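Local coordinates for protein TetR-family transcriptional regulator (Streptomyces coelicolor A3, PDB 2QIB) that probably acts as a DNA-binding transcriptional regulator of the TetR family, recognising cis-regulatory sequences through a helix-turn-helix motif and working as a two-subunit assembly, at residues Gln17-Ala22 / Leu65-Asp70; Ala86-Val91 / Gln181-Phe186; Ala188-Ser193 / Glu198-Leu203. One frame throughout, in Å; residues are numbered along the deposited sequence.

Interaction 1 (Gln17-Ala22 / Leu65-Asp70)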
loop_
_atom_site.group_PDB
_atom_site.type_symbol
_atom_site.label_atom_id
_atom_site.label_comp_id
_atom_site.label_asym_id
_atom_site.label_seq_id
_atom_site.Cartn_x
_atom_site.Cartn_y
_atom_site.Cartn_z
ATOM N N GLN A 17 -17.522 17.623 -22.076
ATOM C CA GLN A 17 -17.740 16.406 -22.881
ATOM C C GLN A 17 -16.425 15.677 -23.154
ATOM O O GLN A 17 -16.343 14.464 -22.979
ATOM C CB GLN A 17 -18.417 16.683 -24.233
ATOM C CG GLN A 17 -18.681 15.369 -25.028
ATOM C CD GLN A 17 -18.449 15.470 -26.527
ATOM O OE1 GLN A 17 -19.098 14.763 -27.307
ATOM N NE2 GLN A 17 -17.528 16.343 -26.945
ATOM N N LEU A 18 -15.416 16.424 -23.605
ATOM C CA LEU A 18 -14.105 15.858 -23.882
ATOM C C LEU A 18 -13.470 15.214 -22.640
ATOM O O LEU A 18 -12.909 14.140 -22.743
ATOM C CB LEU A 18 -13.200 16.950 -24.456
ATOM C CG LEU A 18 -12.351 16.806 -25.704
ATOM C CD1 LEU A 18 -12.797 15.748 -26.731
ATOM C CD2 LEU A 18 -12.250 18.215 -26.322
ATOM N N ILE A 19 -13.549 15.871 -21.476
ATOM C CA ILE A 19 -13.009 15.291 -20.233
ATOM C C ILE A 19 -13.712 13.970 -19.950
ATOM O O ILE A 19 -13.058 13.007 -19.560
ATOM C CB ILE A 19 -13.117 16.283 -19.023
ATOM C CG1 ILE A 19 -12.243 17.522 -19.304
ATOM C CG2 ILE A 19 -12.676 15.609 -17.667
ATOM C CD1 ILE A 19 -12.435 18.711 -18.301
ATOM N N GLY A 20 -15.032 13.939 -20.164
ATOM C CA GLY A 20 -15.844 12.702 -19.929
ATOM C C GLY A 20 -15.447 11.557 -20.855
ATOM O O GLY A 20 -15.345 10.403 -20.436
ATOM N N VAL A 21 -15.237 11.887 -22.129
ATOM C CA VAL A 21 -14.839 10.905 -23.111
ATOM C C VAL A 21 -13.468 10.376 -22.740
ATOM O O VAL A 21 -13.219 9.158 -22.765
ATOM C CB VAL A 21 -14.835 11.545 -24.501
ATOM C CG1 VAL A 21 -14.104 10.664 -25.511
ATOM C CG2 VAL A 21 -16.282 11.843 -24.945
ATOM N N ALA A 22 -12.562 11.291 -22.416
ATOM C CA ALA A 22 -11.215 10.901 -21.973
ATOM C C ALA A 22 -11.258 10.000 -20.759
ATOM O O ALA A 22 -10.551 8.980 -20.696
ATOM C CB ALA A 22 -10.367 12.131 -21.680
ATOM N N LEU A 65 -8.360 12.576 -14.661
ATOM C CA LEU A 65 -7.982 12.081 -13.328
ATOM C C LEU A 65 -8.514 12.996 -12.226
ATOM O O LEU A 65 -8.967 12.512 -11.178
ATOM C CB LEU A 65 -6.460 11.916 -13.236
ATOM C CG LEU A 65 -5.955 11.426 -11.868
ATOM C CD1 LEU A 65 -6.611 10.055 -11.453
ATOM C CD2 LEU A 65 -4.440 11.303 -11.873
ATOM N N GLN A 66 -8.490 14.307 -12.463
ATOM C CA GLN A 66 -9.117 15.266 -11.543
ATOM C C GLN A 66 -10.603 14.985 -11.335
ATOM O O GLN A 66 -11.102 14.974 -10.200
ATOM C CB GLN A 66 -8.917 16.699 -12.051
ATOM C CG GLN A 66 -9.662 17.766 -11.207
ATOM C CD GLN A 66 -8.876 18.115 -9.959
ATOM O OE1 GLN A 66 -9.301 17.840 -8.829
ATOM N NE2 GLN A 66 -7.708 18.704 -10.156
ATOM N N ARG A 67 -11.322 14.751 -12.418
ATOM C CA ARG A 67 -12.727 14.406 -12.286
ATOM C C ARG A 67 -12.937 13.109 -11.478
ATOM O O ARG A 67 -13.786 13.040 -10.579
ATOM C CB ARG A 67 -13.372 14.248 -13.664
ATOM C CG ARG A 67 -14.887 14.117 -13.509
ATOM C CD ARG A 67 -15.633 13.871 -14.787
ATOM N NE ARG A 67 -15.718 15.095 -15.585
ATOM C CZ ARG A 67 -16.378 15.173 -16.727
ATOM N NH1 ARG A 67 -16.994 14.093 -17.196
ATOM N NH2 ARG A 67 -16.411 16.321 -17.411
ATOM N N ALA A 68 -12.152 12.090 -11.832
ATOM C CA ALA A 68 -12.226 10.772 -11.168
ATOM C C ALA A 68 -11.873 10.873 -9.680
ATOM O O ALA A 68 -12.544 10.274 -8.816
ATOM C CB ALA A 68 -11.284 9.828 -11.835
ATOM N N SER A 69 -10.824 11.635 -9.400
ATOM C CA SER A 69 -10.350 11.856 -8.027
ATOM C C SER A 69 -11.409 12.569 -7.183
ATOM O O SER A 69 -11.654 12.193 -6.022
ATOM C CB SER A 69 -9.023 12.639 -8.065
ATOM O OG SER A 69 -8.007 11.819 -8.637
ATOM N N ASP A 70 -12.045 13.604 -7.745
ATOM C CA ASP A 70 -13.152 14.281 -7.074
ATOM C C ASP A 70 -14.316 13.354 -6.780
ATOM O O ASP A 70 -14.924 13.426 -5.695
ATOM C CB ASP A 70 -13.648 15.482 -7.899
ATOM C CG ASP A 70 -12.647 16.624 -7.902
ATOM O OD1 ASP A 70 -11.759 16.620 -7.035
ATOM O OD2 ASP A 70 -12.721 17.509 -8.781
#
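R67 meets I19 and G20 with the end of its long side chain, a worked example of one residue spanning two helices whose backbones stay well apart: the nearest CA atoms, those of I19 and R67, are 8.0 Å from each other. The arginine leaves helix 57-75 with CG anti to its backbone nitrogen (chi1 -171°), runs straight through chi2 and bends at chi3 (-75°), which lays the guanidinium along the surface of helix 11-28. The dense part of the contact lies here. The CG2 methyl of I19 sits over one face of the R67 guanidinium, 3.4 Å above its plane and offset toward the rim, while I19 CB is 3.7 Å from R67 NH2. Beside it, G20, which has no side chain, lets R67 NH1 come to 3.3 Å from its CA. R67 NH2 also donates a hydrogen bond to the backbone oxygen of Q16, just before the segment on helix 11-28. An alanine at R67 is likely to leave that oxygen without this donor and to uncover the flank of I19 and G20. Burial falls off across the contact: I19 is buried, packing also on F54 and A63, whereas R67 lies at the margin and remains partly exposed to solvent. Joining the first helix to the long helix that follows the predicted helix-turn-helix is typical of the compact, all-helical DNA-binding domain of TetR-family regulators.

Interaction 2 (Ala86-Val91 / Gln181-Phe186)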
loop_
_atom_site.group_PDB
_atom_site.type_symbol
_atom_site.label_atom_id
_atom_site.label_comp_id
_atom_site.label_asym_id
_atom_site.label_seq_id
_atom_site.Cartn_x
_atom_site.Cartn_y
_atom_site.Cartn_z
ATOM N N ALA A 86 -20.418 -0.391 10.214
ATOM C CA ALA A 86 -21.398 -0.319 9.129
ATOM C C ALA A 86 -21.200 0.898 8.217
ATOM O O ALA A 86 -21.448 0.803 7.012
ATOM C CB ALA A 86 -22.846 -0.328 9.714
ATOM N N ARG A 87 -20.801 2.029 8.788
ATOM C CA ARG A 87 -20.500 3.226 7.993
ATOM C C ARG A 87 -19.349 2.906 7.052
ATOM O O ARG A 87 -19.394 3.207 5.846
ATOM C CB ARG A 87 -20.029 4.355 8.898
ATOM C CG ARG A 87 -20.994 4.698 10.067
ATOM C CD ARG A 87 -20.470 5.908 10.820
ATOM N NE ARG A 87 -21.107 6.017 12.133
ATOM C CZ ARG A 87 -20.758 6.925 13.039
ATOM N NH1 ARG A 87 -19.803 7.810 12.770
ATOM N NH2 ARG A 87 -21.391 6.964 14.206
ATOM N N LEU A 88 -18.279 2.343 7.616
ATOM C CA LEU A 88 -17.127 1.990 6.768
ATOM C C LEU A 88 -17.505 0.973 5.679
ATOM O O LEU A 88 -17.050 1.099 4.525
ATOM C CB LEU A 88 -15.961 1.489 7.623
ATOM C CG LEU A 88 -14.662 1.171 6.856
ATOM C CD1 LEU A 88 -14.126 2.403 6.108
ATOM C CD2 LEU A 88 -13.616 0.696 7.872
ATOM N N LEU A 89 -18.331 -0.017 6.020
ATOM C CA LEU A 89 -18.760 -1.000 5.024
ATOM C C LEU A 89 -19.485 -0.309 3.876
ATOM O O LEU A 89 -19.260 -0.648 2.710
ATOM C CB LEU A 89 -19.648 -2.092 5.651
ATOM C CG LEU A 89 -20.001 -3.236 4.697
ATOM C CD1 LEU A 89 -18.735 -3.916 4.116
ATOM C CD2 LEU A 89 -20.929 -4.251 5.399
ATOM N N ARG A 90 -20.334 0.673 4.191
ATOM C CA ARG A 90 -21.047 1.401 3.122
ATOM C C ARG A 90 -20.081 2.129 2.185
ATOM O O ARG A 90 -20.208 2.088 0.939
ATOM C CB ARG A 90 -22.085 2.364 3.711
ATOM C CG ARG A 90 -23.291 1.567 4.209
ATOM C CD ARG A 90 -24.441 2.479 4.659
ATOM N NE ARG A 90 -24.137 3.185 5.899
ATOM C CZ ARG A 90 -24.367 2.720 7.128
ATOM N NH1 ARG A 90 -24.880 1.499 7.321
ATOM N NH2 ARG A 90 -24.044 3.476 8.165
ATOM N N VAL A 91 -19.090 2.793 2.793
ATOM C CA VAL A 91 -18.075 3.462 1.978
ATOM C C VAL A 91 -17.284 2.411 1.158
ATOM O O VAL A 91 -16.970 2.629 -0.020
ATOM C CB VAL A 91 -17.086 4.261 2.841
ATOM C CG1 VAL A 91 -15.990 4.880 1.934
ATOM C CG2 VAL A 91 -17.822 5.348 3.620
ATOM N N GLN A 181 -13.844 -7.850 4.694
ATOM C CA GLN A 181 -12.458 -8.068 5.135
ATOM C C GLN A 181 -11.736 -6.776 5.482
ATOM O O GLN A 181 -11.080 -6.713 6.533
ATOM C CB GLN A 181 -11.699 -8.805 4.050
ATOM C CG GLN A 181 -10.220 -9.170 4.463
ATOM C CD GLN A 181 -9.696 -10.313 3.658
ATOM O OE1 GLN A 181 -10.130 -11.450 3.858
ATOM N NE2 GLN A 181 -8.706 -10.051 2.794
ATOM N N LEU A 182 -11.870 -5.749 4.648
ATOM C CA LEU A 182 -11.189 -4.471 4.920
ATOM C C LEU A 182 -11.728 -3.789 6.203
ATOM O O LEU A 182 -10.943 -3.165 6.956
ATOM C CB LEU A 182 -11.313 -3.521 3.729
ATOM C CG LEU A 182 -10.287 -3.903 2.653
ATOM C CD1 LEU A 182 -10.625 -3.193 1.358
ATOM C CD2 LEU A 182 -8.788 -3.627 3.059
ATOM N N VAL A 183 -13.034 -3.927 6.449
ATOM C CA VAL A 183 -13.624 -3.410 7.686
ATOM C C VAL A 183 -13.060 -4.152 8.907
ATOM O O VAL A 183 -12.589 -3.508 9.873
ATOM C CB VAL A 183 -15.174 -3.471 7.661
ATOM C CG1 VAL A 183 -15.745 -2.975 9.019
ATOM C CG2 VAL A 183 -15.662 -2.619 6.498
ATOM N N HIS A 184 -13.056 -5.490 8.857
ATOM C CA HIS A 184 -12.438 -6.262 9.930
ATOM C C HIS A 184 -10.946 -5.955 10.080
ATOM O O HIS A 184 -10.458 -5.849 11.201
ATOM C CB HIS A 184 -12.599 -7.733 9.660
ATOM C CG HIS A 184 -14.009 -8.215 9.816
ATOM N ND1 HIS A 184 -14.846 -7.756 10.818
ATOM C CD2 HIS A 184 -14.706 -9.160 9.140
ATOM C CE1 HIS A 184 -16.000 -8.401 10.746
ATOM N NE2 HIS A 184 -15.950 -9.242 9.723
ATOM N N ASP A 185 -10.244 -5.799 8.954
ATOM C CA ASP A 185 -8.809 -5.451 8.974
ATOM C C ASP A 185 -8.568 -4.158 9.748
ATOM O O ASP A 185 -7.619 -4.069 10.486
ATOM C CB ASP A 185 -8.275 -5.254 7.567
ATOM C CG ASP A 185 -8.135 -6.577 6.795
ATOM O OD1 ASP A 185 -8.123 -7.645 7.444
ATOM O OD2 ASP A 185 -8.011 -6.523 5.529
ATOM N N PHE A 186 -9.442 -3.173 9.577
ATOM C CA PHE A 186 -9.282 -1.892 10.255
ATOM C C PHE A 186 -9.350 -2.135 11.774
ATOM O O PHE A 186 -8.498 -1.672 12.517
ATOM C CB PHE A 186 -10.388 -0.901 9.788
ATOM C CG PHE A 186 -10.141 0.544 10.234
ATOM C CD1 PHE A 186 -9.663 1.494 9.343
ATOM C CD2 PHE A 186 -10.452 0.929 11.545
ATOM C CE1 PHE A 186 -9.404 2.837 9.756
ATOM C CE2 PHE A 186 -10.222 2.250 11.983
ATOM C CZ PHE A 186 -9.698 3.204 11.084
#
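The backbone nitrogen of F186, whose CB packs against L88 across the contact, is shared by two carbonyls of its own helix: F186 N bonds to L182 O at 3.0 Å, and the second bond, from F186 N to V183 O, is weak at 3.2 Å. The side-chain contacts between the helices are, by contrast, apolar. V183 touches both leucines. Its CG2, set anti to the carbonyl carbon, stands against the backbone of L89, 3.8 Å from L89 N, and V183 CG2 also meets L88 CG at 3.9 Å. L88 and V183 run alongside one another, each heading for the other's helix, whereas L89 lies across V183, with L89 CD1 4.1 Å from V183 CG2. The helix axes run 138° apart and approach to 9.5 Å, an oblique, roughly antiparallel packing within the helical C-terminal domain that, in TetR relatives, holds the effector pocket and the dimer interface. L88 CD2 reaches F186 CB at 4.1 Å, the two side chains almost perpendicular; the phenyl ring continues edge-to-face onto W156 of helix 147-168, and a hexaethylene glycol, probably from the crystallisation liquor, lies near it. Elsewhere on helix 175-194, H184 lays its ring nearly parallel to that of Y196 of the second subunit, and Q181 and D185 pack on S193 and L189 of that neighbouring chain.

Interaction 3 (Ala188-Ser193 / Glu198-Leu203)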
loop_
_atom_site.group_PDB
_atom_site.type_symbol
_atom_site.label_atom_id
_atom_site.label_comp_id
_atom_site.label_asym_id
_atom_site.label_seq_id
_atom_site.Cartn_x
_atom_site.Cartn_y
_atom_site.Cartn_z
ATOM N N ALA A 188 -8.856 -4.875 13.411
ATOM C CA ALA A 188 -7.729 -5.701 13.845
ATOM C C ALA A 188 -6.406 -4.931 13.917
ATOM O O ALA A 188 -5.669 -5.086 14.897
ATOM C CB ALA A 188 -7.611 -6.967 12.975
ATOM N N LEU A 189 -6.130 -4.102 12.918
ATOM C CA LEU A 189 -4.933 -3.235 12.937
ATOM C C LEU A 189 -4.964 -2.302 14.143
ATOM O O LEU A 189 -3.960 -2.134 14.813
ATOM C CB LEU A 189 -4.759 -2.437 11.640
ATOM C CG LEU A 189 -4.512 -3.338 10.422
ATOM C CD1 LEU A 189 -4.504 -2.522 9.150
ATOM C CD2 LEU A 189 -3.214 -4.174 10.542
HETATM N N MSE A 190 -6.128 -1.720 14.432
HETATM C CA MSE A 190 -6.236 -0.853 15.594
HETATM C C MSE A 190 -6.034 -1.650 16.876
HETATM O O MSE A 190 -5.360 -1.190 17.798
HETATM C CB MSE A 190 -7.595 -0.164 15.620
HETATM C CG MSE A 190 -7.844 0.609 14.349
HETATM SE SE MSE A 190 -7.385 2.470 14.625
HETATM C CE MSE A 190 -9.052 2.704 15.720
ATOM N N ALA A 191 -6.632 -2.834 16.962
ATOM C CA ALA A 191 -6.465 -3.667 18.158
ATOM C C ALA A 191 -5.010 -4.081 18.413
ATOM O O ALA A 191 -4.574 -4.160 19.568
ATOM C CB ALA A 191 -7.322 -4.882 18.084
ATOM N N VAL A 192 -4.277 -4.370 17.349
ATOM C CA VAL A 192 -2.867 -4.732 17.479
ATOM C C VAL A 192 -2.093 -3.565 18.101
ATOM O O VAL A 192 -1.328 -3.757 19.051
ATOM C CB VAL A 192 -2.245 -5.174 16.121
ATOM C CG1 VAL A 192 -0.735 -5.256 16.210
ATOM C CG2 VAL A 192 -2.818 -6.539 15.725
ATOM N N SER A 193 -2.327 -2.359 17.593
ATOM C CA SER A 193 -1.644 -1.171 18.101
ATOM C C SER A 193 -2.026 -0.900 19.559
ATOM O O SER A 193 -1.191 -0.501 20.353
ATOM C CB SER A 193 -1.977 0.047 17.264
ATOM O OG SER A 193 -1.300 1.203 17.743
ATOM N N GLU A 198 -1.920 3.011 25.848
ATOM C CA GLU A 198 -3.186 3.161 26.561
ATOM C C GLU A 198 -4.125 4.127 25.852
ATOM O O GLU A 198 -5.333 3.909 25.822
ATOM C CB GLU A 198 -2.944 3.611 28.012
ATOM C CG GLU A 198 -2.141 2.607 28.853
ATOM C CD GLU A 198 -2.969 1.427 29.363
ATOM O OE1 GLU A 198 -4.206 1.409 29.155
ATOM O OE2 GLU A 198 -2.376 0.517 29.995
ATOM N N GLU A 199 -3.568 5.193 25.281
ATOM C CA GLU A 199 -4.373 6.155 24.542
ATOM C C GLU A 199 -5.053 5.456 23.339
ATOM O O GLU A 199 -6.268 5.606 23.100
ATOM C CB GLU A 199 -3.499 7.355 24.136
ATOM C CG GLU A 199 -4.253 8.574 23.627
ATOM C CD GLU A 199 -3.321 9.702 23.175
ATOM O OE1 GLU A 199 -2.126 9.450 22.877
ATOM O OE2 GLU A 199 -3.796 10.858 23.099
HETATM N N MSE A 200 -4.279 4.645 22.616
HETATM C CA MSE A 200 -4.825 3.792 21.568
HETATM C C MSE A 200 -5.871 2.794 22.114
HETATM O O MSE A 200 -6.946 2.630 21.526
HETATM C CB MSE A 200 -3.669 3.069 20.850
HETATM C CG MSE A 200 -3.996 2.539 19.486
HETATM SE SE MSE A 200 -4.636 3.921 18.187
HETATM C CE MSE A 200 -6.116 2.898 17.659
ATOM N N GLY A 201 -5.567 2.151 23.244
ATOM C CA GLY A 201 -6.497 1.207 23.879
ATOM C C GLY A 201 -7.856 1.834 24.174
ATOM O O GLY A 201 -8.896 1.239 23.931
ATOM N N ALA A 202 -7.840 3.059 24.678
ATOM C CA ALA A 202 -9.075 3.727 25.038
ATOM C C ALA A 202 -9.919 4.028 23.804
ATOM O O ALA A 202 -11.145 3.872 23.839
ATOM C CB ALA A 202 -8.785 5.000 25.835
ATOM N N LEU A 203 -9.271 4.432 22.707
ATOM C CA LEU A 203 -10.011 4.751 21.499
ATOM C C LEU A 203 -10.672 3.479 20.965
ATOM O O LEU A 203 -11.841 3.487 20.609
ATOM C CB LEU A 203 -9.107 5.367 20.418
ATOM C CG LEU A 203 -9.736 5.540 19.041
ATOM C CD1 LEU A 203 -10.971 6.437 19.077
ATOM C CD2 LEU A 203 -8.677 6.125 18.100
#
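M190 is the first residue of the 188-193 segment to meet the 198-203 helix, and it does so through the far end of its side chain. Its CB does not aim at the partner; with CG anti to the carbonyl carbon (chi1 -56°), the chain bends at chi2 and chi3 so that its end comes nearer the other helix. The protein carries selenomethionine at this position and at M200, so the meeting of the two is a contact of selenium and methyl groups. M200 comes from the other helix with CB directed toward the first, and its side chain lies crosswise to that of M190. The two methyls meet at 3.5 Å, M190 CE to M200 CE; M200 CE is also modelled 3.3 Å from M190 SE, a spacing so short that its exact value is doubtful. M190 CE is 4.2 Å from CD2 of L203, about one turn beyond M200, so that M190 lies against two residues of the second helix. Further along, S193 takes another part of M200: S193 OG is 3.5 Å from M200 CG, and S193 CB 3.9 Å from the same carbon, beside the nearest backbone approach of the pair, 6.8 Å between the CA atoms of S193 and M200. The helix axes are 9.0 Å apart at closest, at 143° between their directions, an alpha-alpha hairpin turned by the few residues after 194; D197 OD2 accepts a hydrogen bond from the backbone nitrogen of M200. Around the hairpin, helix 147-168 packs L149 on M190 and L203, and V152 on M190 and S193, while A191 meets L224, and V192 meets D185, both of the second subunit.

Overall arrangement
The three contacts illustrate how helix packing changes its chemistry with position. Interaction 1 belongs to the DNA-binding end and is partly buried, with a charged side chain stretched over a neighbouring helix; its centre is about 28 Å from that of interaction 2 and about 39 Å from that of interaction 3, and helix 57-75 is followed directly by helix 84-101. Interactions 2 and 3 share helix 175-194, have centres about 17 Å apart, and both have residues touching the second subunit. Yet they differ: interaction 2 is a surface contact of mostly branched aliphatic groups, interaction 3 a buried one made mainly by two selenomethionines.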